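Long-range contacts in D-glucosaminate-6-phosphate ammonia lyase (Salmonella typhimurium, PDB 7LCE), which belongs to the fold clan of the pyridoxal phosphate-dependent aminotransferases and carries that cofactor covalently bound: residues Glu65-Ile69 / Ile230-Lys234; Ile77-Ala82 / Ala123-Gly127; Asp205-Tyr209 / Gly221-Arg226. One frame throughout, in Å; residues are numbered along the deposited sequence. Where two conformers were deposited one is given.

Contact 1: Glu65-Ile69 / Ile230-Lys234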
ATOM      1  N   GLU A  65      -0.453 -32.017  34.150  1.00 66.58           N
ATOM      2  CA  GLU A  65      -1.386 -32.951  33.531  1.00 68.62           C
ATOM      3  C   GLU A  65      -0.693 -33.810  32.480  1.00 79.34           C
ATOM      4  O   GLU A  65      -0.901 -35.028  32.433  1.00 87.47           O
ATOM      5  CB  GLU A  65      -2.562 -32.184  32.929  1.00 77.88           C
ATOM      6  CG  GLU A  65      -3.287 -31.306  33.938  1.00 66.08           C
ATOM      7  CD  GLU A  65      -4.397 -30.484  33.314  1.00 82.17           C
ATOM      8  OE1 GLU A  65      -4.398 -30.334  32.072  1.00 87.78           O
ATOM      9  OE2 GLU A  65      -5.257 -29.974  34.065  1.00 79.86           O
ATOM     10  N   ASP A  66       0.131 -33.200  31.629  1.00 67.30           N
ATOM     11  CA  ASP A  66       0.833 -33.929  30.582  1.00 66.70           C
ATOM     12  C   ASP A  66       2.190 -33.273  30.351  1.00 72.35           C
ATOM     13  O   ASP A  66       2.485 -32.202  30.890  1.00 63.79           O
ATOM     14  CB  ASP A  66       0.008 -33.983  29.289  1.00 68.84           C
ATOM     15  CG  ASP A  66       0.410 -35.137  28.380  1.00 83.21           C
ATOM     16  OD1 ASP A  66       1.365 -35.869  28.722  1.00 82.30           O
ATOM     17  OD2 ASP A  66      -0.235 -35.319  27.325  1.00 76.09           O
ATOM     18  N   SER A  67       3.017 -33.934  29.544  1.00 70.81           N
ATOM     19  CA  SER A  67       4.353 -33.441  29.242  1.00 63.53           C
ATOM     20  C   SER A  67       4.749 -33.884  27.842  1.00 55.52           C
ATOM     21  O   SER A  67       4.184 -34.827  27.283  1.00 78.29           O
ATOM     22  CB  SER A  67       5.386 -33.932  30.266  1.00 70.53           C
ATOM     23  OG  SER A  67       5.102 -33.444  31.566  1.00 67.03           O
ATOM     24  N   TYR A  68       5.731 -33.184  27.277  1.00 55.83           N
ATOM     25  CA  TYR A  68       6.241 -33.489  25.947  1.00 51.64           C
ATOM     26  C   TYR A  68       7.746 -33.283  25.947  1.00 58.75           C
ATOM     27  O   TYR A  68       8.225 -32.218  26.347  1.00 66.52           O
ATOM     28  CB  TYR A  68       5.579 -32.607  24.882  1.00 53.44           C
ATOM     29  CG  TYR A  68       6.105 -32.821  23.479  1.00 56.22           C
ATOM     30  CD1 TYR A  68       5.862 -34.007  22.799  1.00 62.20           C
ATOM     31  CD2 TYR A  68       6.831 -31.833  22.830  1.00 59.25           C
ATOM     32  CE1 TYR A  68       6.337 -34.206  21.516  1.00 49.90           C
ATOM     33  CE2 TYR A  68       7.311 -32.023  21.546  1.00 63.63           C
ATOM     34  CZ  TYR A  68       7.061 -33.212  20.894  1.00 61.87           C
ATOM     35  OH  TYR A  68       7.534 -33.408  19.613  1.00 56.50           O
ATOM     36  N   ILE A  69       8.485 -34.293  25.486  1.00 53.70           N
ATOM     37  CA  ILE A  69       9.944 -34.267  25.498  1.00 58.87           C
ATOM     38  C   ILE A  69      10.452 -33.641  24.207  1.00 62.99           C
ATOM     39  O   ILE A  69       9.945 -33.929  23.116  1.00 62.61           O
ATOM     40  CB  ILE A  69      10.519 -35.683  25.692  1.00 51.89           C
ATOM     41  CG1 ILE A  69      10.114 -36.247  27.052  1.00 58.42           C
ATOM     42  CG2 ILE A  69      12.034 -35.675  25.557  1.00 54.62           C
ATOM     43  CD1 ILE A  69      10.781 -37.566  27.383  1.00 60.54           C
ATOM     44  N   ILE A 230      -0.232 -28.962  26.087  1.00 59.32           N
ATOM     45  CA  ILE A 230       0.784 -29.959  25.759  1.00 59.80           C
ATOM     46  C   ILE A 230       0.398 -30.702  24.486  1.00 63.65           C
ATOM     47  O   ILE A 230       1.257 -31.046  23.663  1.00 67.48           O
ATOM     48  CB  ILE A 230       0.995 -30.922  26.941  1.00 54.98           C
ATOM     49  CG1 ILE A 230       1.592 -30.178  28.136  1.00 59.57           C
ATOM     50  CG2 ILE A 230       1.919 -32.064  26.545  1.00 55.63           C
ATOM     51  CD1 ILE A 230       2.972 -29.620  27.874  1.00 60.98           C
ATOM     52  N   ALA A 231      -0.901 -30.950  24.299  1.00 72.54           N
ATOM     53  CA  ALA A 231      -1.370 -31.573  23.065  1.00 58.00           C
ATOM     54  C   ALA A 231      -1.024 -30.722  21.851  1.00 63.83           C
ATOM     55  O   ALA A 231      -0.631 -31.252  20.803  1.00 60.50           O
ATOM     56  CB  ALA A 231      -2.877 -31.815  23.143  1.00 59.25           C
ATOM     57  N   ALA A 232      -1.149 -29.397  21.974  1.00 69.14           N
ATOM     58  CA  ALA A 232      -0.757 -28.516  20.878  1.00 52.81           C
ATOM     59  C   ALA A 232       0.746 -28.553  20.645  1.00 50.80           C
ATOM     60  O   ALA A 232       1.202 -28.329  19.518  1.00 69.79           O
ATOM     61  CB  ALA A 232      -1.216 -27.087  21.156  1.00 54.51           C
ATOM     62  N   CYS A 233       1.531 -28.826  21.689  1.00 65.57           N
ATOM     63  CA  CYS A 233       2.963 -29.018  21.495  1.00 47.83           C
ATOM     64  C   CYS A 233       3.231 -30.298  20.716  1.00 55.02           C
ATOM     65  O   CYS A 233       4.022 -30.304  19.766  1.00 66.84           O
ATOM     66  CB  CYS A 233       3.684 -29.048  22.842  1.00 61.49           C
ATOM     67  SG  CYS A 233       3.595 -27.505  23.773  1.00 59.16           S
ATOM     68  N   LYS A 234       2.571 -31.395  21.104  1.00 55.93           N
ATOM     69  CA  LYS A 234       2.742 -32.657  20.393  1.00 56.39           C
ATOM     70  C   LYS A 234       2.400 -32.515  18.917  1.00 64.01           C
ATOM     71  O   LYS A 234       3.044 -33.142  18.066  1.00 59.87           O
ATOM     72  CB  LYS A 234       1.874 -33.742  21.032  1.00 52.71           C
ATOM     73  CG  LYS A 234       2.267 -34.098  22.457  1.00 63.17           C
ATOM     74  CD  LYS A 234       1.369 -35.187  23.028  1.00 51.04           C
ATOM     75  CE  LYS A 234       1.801 -35.576  24.434  1.00 76.74           C
ATOM     76  NZ  LYS A 234       0.942 -36.643  25.016  1.00 80.41           N
TER
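Lys234 meets Asp66 with its amino end and Tyr68 with its CG and backbone CA. Its NZ gives a salt bridge to Asp66 OD2 at 2.9 Å, reaching the oxygen on its syn side, a little out of the carboxylate plane. Glu52 on helix 47-62 is a second acid partner of the same amino group. The lysine chain is fully extended beyond CG, which carries NZ from the helix to the strand. Its CA stands over one face of the Tyr68 ring, 4.2 Å from the centroid, in a CH-pi contact. Lys234 CG approaches Tyr68 CD1 at 3.6 Å. Ile230 lies against the strand backbone: its CG2 is 3.6 Å from Ser67 C and also touches Asp66 CB and Tyr68 CB. Ser67 N donates to Asp66 OD1 at 2.7 Å from above the carboxylate plane. Ser67 turns the other way, and its OG bonds to Ser59. A classic beta bulge sets Glu65 and Asp66 together against Gly225. Strand 66-70 is one of two outermost strands of the mixed sheet within this chain. Helix 227-234 packs on a face of the sheet, with 230-234 running at 26° to 66-69; helices 47-62 and 73-86 also touch Tyr68.

Contact 2: Ile77-Ala82 / Ala123-Gly127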
ATOM      1  N   ILE A  77      10.966 -23.879  23.933  1.00 63.84           N
ATOM      2  CA  ILE A  77      10.445 -22.524  23.785  1.00 57.88           C
ATOM      3  C   ILE A  77       9.820 -22.343  22.408  1.00 54.09           C
ATOM      4  O   ILE A  77       8.715 -21.805  22.278  1.00 61.68           O
ATOM      5  CB  ILE A  77      11.555 -21.490  24.046  1.00 55.44           C
ATOM      6  CG1 ILE A  77      12.040 -21.585  25.495  1.00 55.69           C
ATOM      7  CG2 ILE A  77      11.068 -20.085  23.721  1.00 45.09           C
ATOM      8  CD1 ILE A  77      13.168 -20.639  25.826  1.00 68.78           C
ATOM      9  N   ALA A  78      10.515 -22.795  21.362  1.00 62.29           N
ATOM     10  CA  ALA A  78       9.984 -22.658  20.010  1.00 43.28           C
ATOM     11  C   ALA A  78       8.686 -23.435  19.840  1.00 47.24           C
ATOM     12  O   ALA A  78       7.722 -22.925  19.257  1.00 58.75           O
ATOM     13  CB  ALA A  78      11.021 -23.124  18.990  1.00 54.12           C
ATOM     14  N   ILE A  79       8.633 -24.661  20.362  1.00 56.88           N
ATOM     15  CA  ILE A  79       7.434 -25.477  20.200  1.00 52.63           C
ATOM     16  C   ILE A  79       6.281 -24.908  21.018  1.00 52.23           C
ATOM     17  O   ILE A  79       5.139 -24.851  20.548  1.00 63.16           O
ATOM     18  CB  ILE A  79       7.728 -26.940  20.579  1.00 45.61           C
ATOM     19  CG1 ILE A  79       8.714 -27.561  19.593  1.00 37.65           C
ATOM     20  CG2 ILE A  79       6.449 -27.753  20.616  1.00 40.98           C
ATOM     21  CD1 ILE A  79       9.158 -28.950  19.989  1.00 47.08           C
ATOM     22  N   ALA A  80       6.560 -24.470  22.249  1.00 50.33           N
ATOM     23  CA  ALA A  80       5.498 -23.933  23.095  1.00 48.61           C
ATOM     24  C   ALA A  80       4.870 -22.694  22.470  1.00 53.66           C
ATOM     25  O   ALA A  80       3.646 -22.521  22.515  1.00 65.30           O
ATOM     26  CB  ALA A  80       6.039 -23.619  24.489  1.00 49.41           C
ATOM     27  N   VAL A  81       5.689 -21.827  21.870  1.00 55.26           N
ATOM     28  CA  VAL A  81       5.154 -20.653  21.185  1.00 50.98           C
ATOM     29  C   VAL A  81       4.309 -21.080  19.992  1.00 56.69           C
ATOM     30  O   VAL A  81       3.196 -20.581  19.785  1.00 65.93           O
ATOM     31  CB  VAL A  81       6.292 -19.708  20.767  1.00 50.95           C
ATOM     32  CG1 VAL A  81       5.759 -18.595  19.878  1.00 60.10           C
ATOM     33  CG2 VAL A  81       6.961 -19.121  21.996  1.00 38.42           C
ATOM     34  N   ALA A  82       4.826 -22.017  19.190  1.00 54.40           N
ATOM     35  CA  ALA A  82       4.050 -22.537  18.069  1.00 49.23           C
ATOM     36  C   ALA A  82       2.757 -23.182  18.546  1.00 60.64           C
ATOM     37  O   ALA A  82       1.733 -23.108  17.857  1.00 62.14           O
ATOM     38  CB  ALA A  82       4.881 -23.537  17.266  1.00 47.73           C
ATOM     39  N   ALA A 123      14.539 -18.494  19.518  1.00 60.65           N
ATOM     40  CA  ALA A 123      13.631 -19.612  19.742  1.00 48.81           C
ATOM     41  C   ALA A 123      12.183 -19.168  19.578  1.00 65.66           C
ATOM     42  O   ALA A 123      11.370 -19.881  18.979  1.00 66.67           O
ATOM     43  CB  ALA A 123      13.867 -20.214  21.126  1.00 48.19           C
ATOM     44  N   ILE A 124      11.849 -17.982  20.093  1.00 58.67           N
ATOM     45  CA  ILE A 124      10.496 -17.455  19.947  1.00 44.56           C
ATOM     46  C   ILE A 124      10.162 -17.232  18.476  1.00 58.59           C
ATOM     47  O   ILE A 124       9.054 -17.543  18.023  1.00 70.04           O
ATOM     48  CB  ILE A 124      10.338 -16.165  20.773  1.00 46.70           C
ATOM     49  CG1 ILE A 124      10.519 -16.468  22.260  1.00 53.47           C
ATOM     50  CG2 ILE A 124       8.985 -15.527  20.529  1.00 57.98           C
ATOM     51  CD1 ILE A 124      10.770 -15.244  23.102  1.00 48.38           C
ATOM     52  N   ARG A 125      11.111 -16.693  17.705  1.00 56.82           N
ATOM     53  CA  ARG A 125      10.839 -16.434  16.294  1.00 54.02           C
ATOM     54  C   ARG A 125      10.677 -17.727  15.501  1.00 59.26           C
ATOM     55  O   ARG A 125       9.944 -17.750  14.506  1.00 65.11           O
ATOM     56  CB  ARG A 125      11.946 -15.576  15.679  1.00 70.52           C
ATOM     57  CG  ARG A 125      11.479 -14.738  14.490  1.00 77.89           C
ATOM     58  CD  ARG A 125      12.636 -14.022  13.786  1.00 73.84           C
ATOM     59  NE  ARG A 125      13.223 -12.958  14.595  1.00 73.59           N
ATOM     60  CZ  ARG A 125      14.399 -13.044  15.200  1.00 75.74           C
ATOM     61  NH1 ARG A 125      15.151 -14.129  15.101  1.00 66.40           N
ATOM     62  NH2 ARG A 125      14.834 -12.014  15.921  1.00 87.36           N
ATOM     63  N   LEU A 126      11.354 -18.802  15.912  1.00 57.42           N
ATOM     64  CA  LEU A 126      11.192 -20.078  15.222  1.00 46.43           C
ATOM     65  C   LEU A 126       9.782 -20.626  15.386  1.00 55.39           C
ATOM     66  O   LEU A 126       9.279 -21.315  14.492  1.00 59.34           O
ATOM     67  CB  LEU A 126      12.204 -21.097  15.742  1.00 47.26           C
ATOM     68  CG  LEU A 126      13.629 -21.031  15.202  1.00 41.74           C
ATOM     69  CD1 LEU A 126      14.498 -22.031  15.938  1.00 50.74           C
ATOM     70  CD2 LEU A 126      13.650 -21.297  13.709  1.00 56.28           C
ATOM     71  N   GLY A 127       9.133 -20.339  16.509  1.00 49.47           N
ATOM     72  CA  GLY A 127       7.763 -20.755  16.713  1.00 53.11           C
ATOM     73  C   GLY A 127       6.726 -19.872  16.071  1.00 50.63           C
ATOM     74  O   GLY A 127       5.529 -20.152  16.182  1.00 58.40           O
TER
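Ile77-Ala82 and Ala123-Gly127 form a buried helix-to-helix packing contact, made mostly by small residues and backbone atoms. It joins the middle of helix 73-86 to the C-terminal end of helix 120-126. Both helices rest against the large mixed sheet of the domain: Val81 and Ile124 touch Val106 on strand 105-109, and Ile77 reaches Asp189 on strand 186-189. The approach is closest at Gly127, whose CA is 4.3 Å from that of Ala82. Gly127 has no side chain, which lets its CA lie 3.3 Å from Ala78 O in a CA-H...O contact. In turn, Ala82 CA sits 3.4 Å from Gly127 O. A third contact of this kind joins Ala78 CA to Ala123 O. The methyl group of Ala78 also meets Ala123 O, at 3.3 Å, and touches Leu126 CB at 4.0 Å. Nearer the sheet, Ile77 supplies one branch. With chi1 at -64° its CG1 lies beside the backbone N, which leaves CG2 trans to it. Ile77 CG2 points at Ile124 CG1, 3.9 Å away, with Ala123 CB alongside at 3.8 Å. Val81 follows one turn later, with CG1 beside the carbonyls of Ile124 and Gly127. On another side of helix 120-126, Leu126 packs on Leu126 of the second subunit, and Arg125 NH1 bonds to Met96 O of that subunit. Between the two segments there is neither a salt bridge nor a conventional hydrogen bond. Cohesion therefore comes from apolar packing and weak CA-H...O contacts, which depend on the backbones lying close together.

Contact 3: Asp205-Tyr209 / Gly221-Arg226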
ATOM      1  N   ASP A 205       0.841 -22.405  32.225  1.00 66.97           N
ATOM      2  CA  ASP A 205       0.263 -23.378  31.307  1.00 58.61           C
ATOM      3  C   ASP A 205       1.318 -24.303  30.710  1.00 62.42           C
ATOM      4  O   ASP A 205       1.074 -25.507  30.569  1.00 59.94           O
ATOM      5  CB  ASP A 205      -0.514 -22.654  30.208  1.00 54.56           C
ATOM      6  CG  ASP A 205      -1.725 -21.914  30.748  1.00 74.22           C
ATOM      7  OD1 ASP A 205      -2.643 -22.578  31.282  1.00 79.69           O
ATOM      8  OD2 ASP A 205      -1.752 -20.669  30.659  1.00 74.86           O
ATOM      9  N   MET A 206       2.487 -23.772  30.353  1.00 62.13           N
ATOM     10  CA  MET A 206       3.571 -24.578  29.797  1.00 58.82           C
ATOM     11  C   MET A 206       4.896 -24.120  30.386  1.00 57.95           C
ATOM     12  O   MET A 206       5.234 -22.935  30.311  1.00 73.15           O
ATOM     13  CB  MET A 206       3.621 -24.477  28.265  1.00 62.04           C
ATOM     14  CG  MET A 206       2.410 -25.062  27.553  1.00 55.47           C
ATOM     15  SD  MET A 206       2.439 -24.775  25.771  1.00 60.77           S
ATOM     16  CE  MET A 206       2.015 -23.036  25.661  1.00 38.82           C
ATOM     17  N   VAL A 207       5.648 -25.060  30.956  1.00 59.04           N
ATOM     18  CA  VAL A 207       6.949 -24.792  31.560  1.00 53.43           C
ATOM     19  C   VAL A 207       8.001 -25.643  30.861  1.00 58.10           C
ATOM     20  O   VAL A 207       7.769 -26.825  30.581  1.00 69.29           O
ATOM     21  CB  VAL A 207       6.931 -25.075  33.076  1.00 54.06           C
ATOM     22  CG1 VAL A 207       8.244 -24.664  33.714  1.00 56.61           C
ATOM     23  CG2 VAL A 207       5.765 -24.351  33.733  1.00 59.71           C
ATOM     24  N   ILE A 208       9.155 -25.043  30.574  1.00 48.97           N
ATOM     25  CA  ILE A 208      10.211 -25.674  29.789  1.00 55.08           C
ATOM     26  C   ILE A 208      11.436 -25.883  30.669  1.00 58.27           C
ATOM     27  O   ILE A 208      11.886 -24.953  31.349  1.00 64.36           O
ATOM     28  CB  ILE A 208      10.578 -24.838  28.550  1.00 53.48           C
ATOM     29  CG1 ILE A 208       9.397 -24.750  27.583  1.00 52.63           C
ATOM     30  CG2 ILE A 208      11.789 -25.429  27.855  1.00 53.81           C
ATOM     31  CD1 ILE A 208       8.497 -23.566  27.822  1.00 51.56           C
ATOM     32  N   TYR A 209      11.971 -27.102  30.654  1.00 56.53           N
ATOM     33  CA  TYR A 209      13.190 -27.455  31.367  1.00 55.06           C
ATOM     34  C   TYR A 209      14.218 -28.005  30.388  1.00 61.39           C
ATOM     35  O   TYR A 209      13.889 -28.415  29.271  1.00 54.91           O
ATOM     36  CB  TYR A 209      12.923 -28.493  32.466  1.00 57.01           C
ATOM     37  CG  TYR A 209      12.065 -28.004  33.608  1.00 54.21           C
ATOM     38  CD1 TYR A 209      10.681 -28.043  33.530  1.00 60.20           C
ATOM     39  CD2 TYR A 209      12.641 -27.525  34.777  1.00 52.71           C
ATOM     40  CE1 TYR A 209       9.893 -27.600  34.574  1.00 59.56           C
ATOM     41  CE2 TYR A 209      11.864 -27.079  35.826  1.00 59.02           C
ATOM     42  CZ  TYR A 209      10.489 -27.120  35.722  1.00 64.06           C
ATOM     43  OH  TYR A 209       9.710 -26.681  36.769  1.00 77.88           O
ATOM     44  N   GLY A 221      15.153 -32.123  26.561  1.00 58.81           N
ATOM     45  CA  GLY A 221      14.392 -31.106  27.261  1.00 56.21           C
ATOM     46  C   GLY A 221      12.943 -31.531  27.238  1.00 55.20           C
ATOM     47  O   GLY A 221      12.565 -32.469  26.532  1.00 68.72           O
ATOM     48  N   PHE A 222      12.121 -30.847  28.029  1.00 50.30           N
ATOM     49  CA  PHE A 222      10.712 -31.204  28.043  1.00 58.61           C
ATOM     50  C   PHE A 222       9.845 -29.997  28.366  1.00 53.59           C
ATOM     51  O   PHE A 222      10.278 -29.052  29.032  1.00 66.02           O
ATOM     52  CB  PHE A 222      10.439 -32.350  29.028  1.00 61.23           C
ATOM     53  CG  PHE A 222      10.884 -32.073  30.437  1.00 58.84           C
ATOM     54  CD1 PHE A 222      12.192 -32.318  30.824  1.00 59.67           C
ATOM     55  CD2 PHE A 222       9.989 -31.607  31.383  1.00 55.69           C
ATOM     56  CE1 PHE A 222      12.604 -32.081  32.123  1.00 57.88           C
ATOM     57  CE2 PHE A 222      10.396 -31.369  32.684  1.00 61.99           C
ATOM     58  CZ  PHE A 222      11.704 -31.607  33.054  1.00 49.70           C
ATOM     59  N   ILE A 223       8.616 -30.040  27.857  1.00 51.42           N
ATOM     60  CA  ILE A 223       7.566 -29.082  28.175  1.00 57.72           C
ATOM     61  C   ILE A 223       6.555 -29.785  29.067  1.00 62.81           C
ATOM     62  O   ILE A 223       6.133 -30.908  28.766  1.00 71.82           O
ATOM     63  CB  ILE A 223       6.888 -28.544  26.905  1.00 49.17           C
ATOM     64  CG1 ILE A 223       7.938 -28.031  25.916  1.00 57.25           C
ATOM     65  CG2 ILE A 223       5.878 -27.467  27.263  1.00 49.14           C
ATOM     66  CD1 ILE A 223       7.368 -27.636  24.571  1.00 58.54           C
ATOM     67  N   THR A 224       6.162 -29.128  30.154  1.00 61.04           N
ATOM     68  CA  THR A 224       5.209 -29.691  31.099  1.00 58.60           C
ATOM     69  C   THR A 224       4.138 -28.657  31.420  1.00 60.45           C
ATOM     70  O   THR A 224       4.427 -27.460  31.516  1.00 76.82           O
ATOM     71  CB  THR A 224       5.922 -30.161  32.384  1.00 64.63           C
ATOM     72  OG1 THR A 224       4.984 -30.789  33.262  1.00 63.61           O
ATOM     73  CG2 THR A 224       6.594 -28.996  33.100  1.00 64.43           C
ATOM     74  N   GLY A 225       2.899 -29.115  31.566  1.00 59.09           N
ATOM     75  CA  GLY A 225       1.809 -28.185  31.822  1.00 61.29           C
ATOM     76  C   GLY A 225       0.449 -28.823  31.623  1.00 67.45           C
ATOM     77  O   GLY A 225       0.271 -30.026  31.841  1.00 75.11           O
ATOM     78  N   ARG A 226      -0.511 -27.996  31.209  1.00 59.11           N
ATOM     79  CA  ARG A 226      -1.877 -28.468  31.043  0.52 67.94           C
ATOM     80  C   ARG A 226      -2.005 -29.316  29.784  1.00 63.94           C
ATOM     81  O   ARG A 226      -1.341 -29.068  28.774  1.00 75.99           O
ATOM     82  CB  ARG A 226      -2.851 -27.290  30.996  0.52 70.69           C
ATOM     83  CG  ARG A 226      -2.788 -26.415  32.238  0.52 78.26           C
ATOM     84  CD  ARG A 226      -4.058 -25.604  32.429  0.52 88.62           C
ATOM     85  NE  ARG A 226      -4.052 -24.892  33.701  0.52 81.66           N
ATOM     86  CZ  ARG A 226      -4.363 -25.443  34.866  0.52 80.61           C
ATOM     87  NH1 ARG A 226      -4.704 -26.718  34.959  0.52 68.50           N
ATOM     88  NH2 ARG A 226      -4.331 -24.696  35.967  0.52 89.18           N
TER
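Gly221-Arg226 pairs antiparallel with Asp205-Tyr209 as a beta hairpin in the mixed sheet of the pyridoxal phosphate-dependent fold. The loop between the strands carries Lys213, the residue modified by the cofactor. Gly221 CA begins the pairing beside Tyr209 O. Phe222 forms a hydrogen-bonded pair with Tyr209. Its O accepts from Tyr209 N at 3.0 Å, nearly straight on to the carbonyl. Chi1 of 56° puts Phe222 CG between backbone N and carbonyl carbon and turns the ring toward Tyr209, whose CB lies over one face, toward the rim, 3.8 Å from the centroid. The ring planes are inclined by only 16°, but with centroids 5.2 Å apart they overlap little. Ile223 turns to the other face of the sheet. There its CG1 lies alongside Ile208 CG1 at 4.0 Å, and its CG2 touches Met206 CB. Thr224 pairs with Val207 through two 2.8 Å bonds, N to O in each direction. Its CG2 sits at the edge of the Tyr209 ring, while OG1 bonds to Thr62 and Ser67. Gly225 faces Met206 and places its CA close to Asp205 O. Arg226 is the N-cap of helix 227-234, and its backbone N donates to Asp205 O at 3.0 Å, in the carbonyl plane.

All three contacts are largely buried; contact 2 wholly so, while contact 3 ends at the exposed Arg226. All belong to one sheet and its helices. Contacts 1 and 3 share it most directly: strands 66-70 and 221-225 are neighbours, joined by a probable hydrogen bond from Ile223 N to Tyr68 O. Contact 3 lies nearest the chain centre and is mainly backbone pairing. Contact 1, at an edge strand of the sheet within this chain, adds a salt bridge to its apolar packing. Contact 2 joins two helices by apolar packing and close CA-H...O contacts, and helix 120-126 also meets the second subunit. Helix 73-86 links the set, since Ile79 packs on Cys233 and Ile223, and Ala80 on Met206.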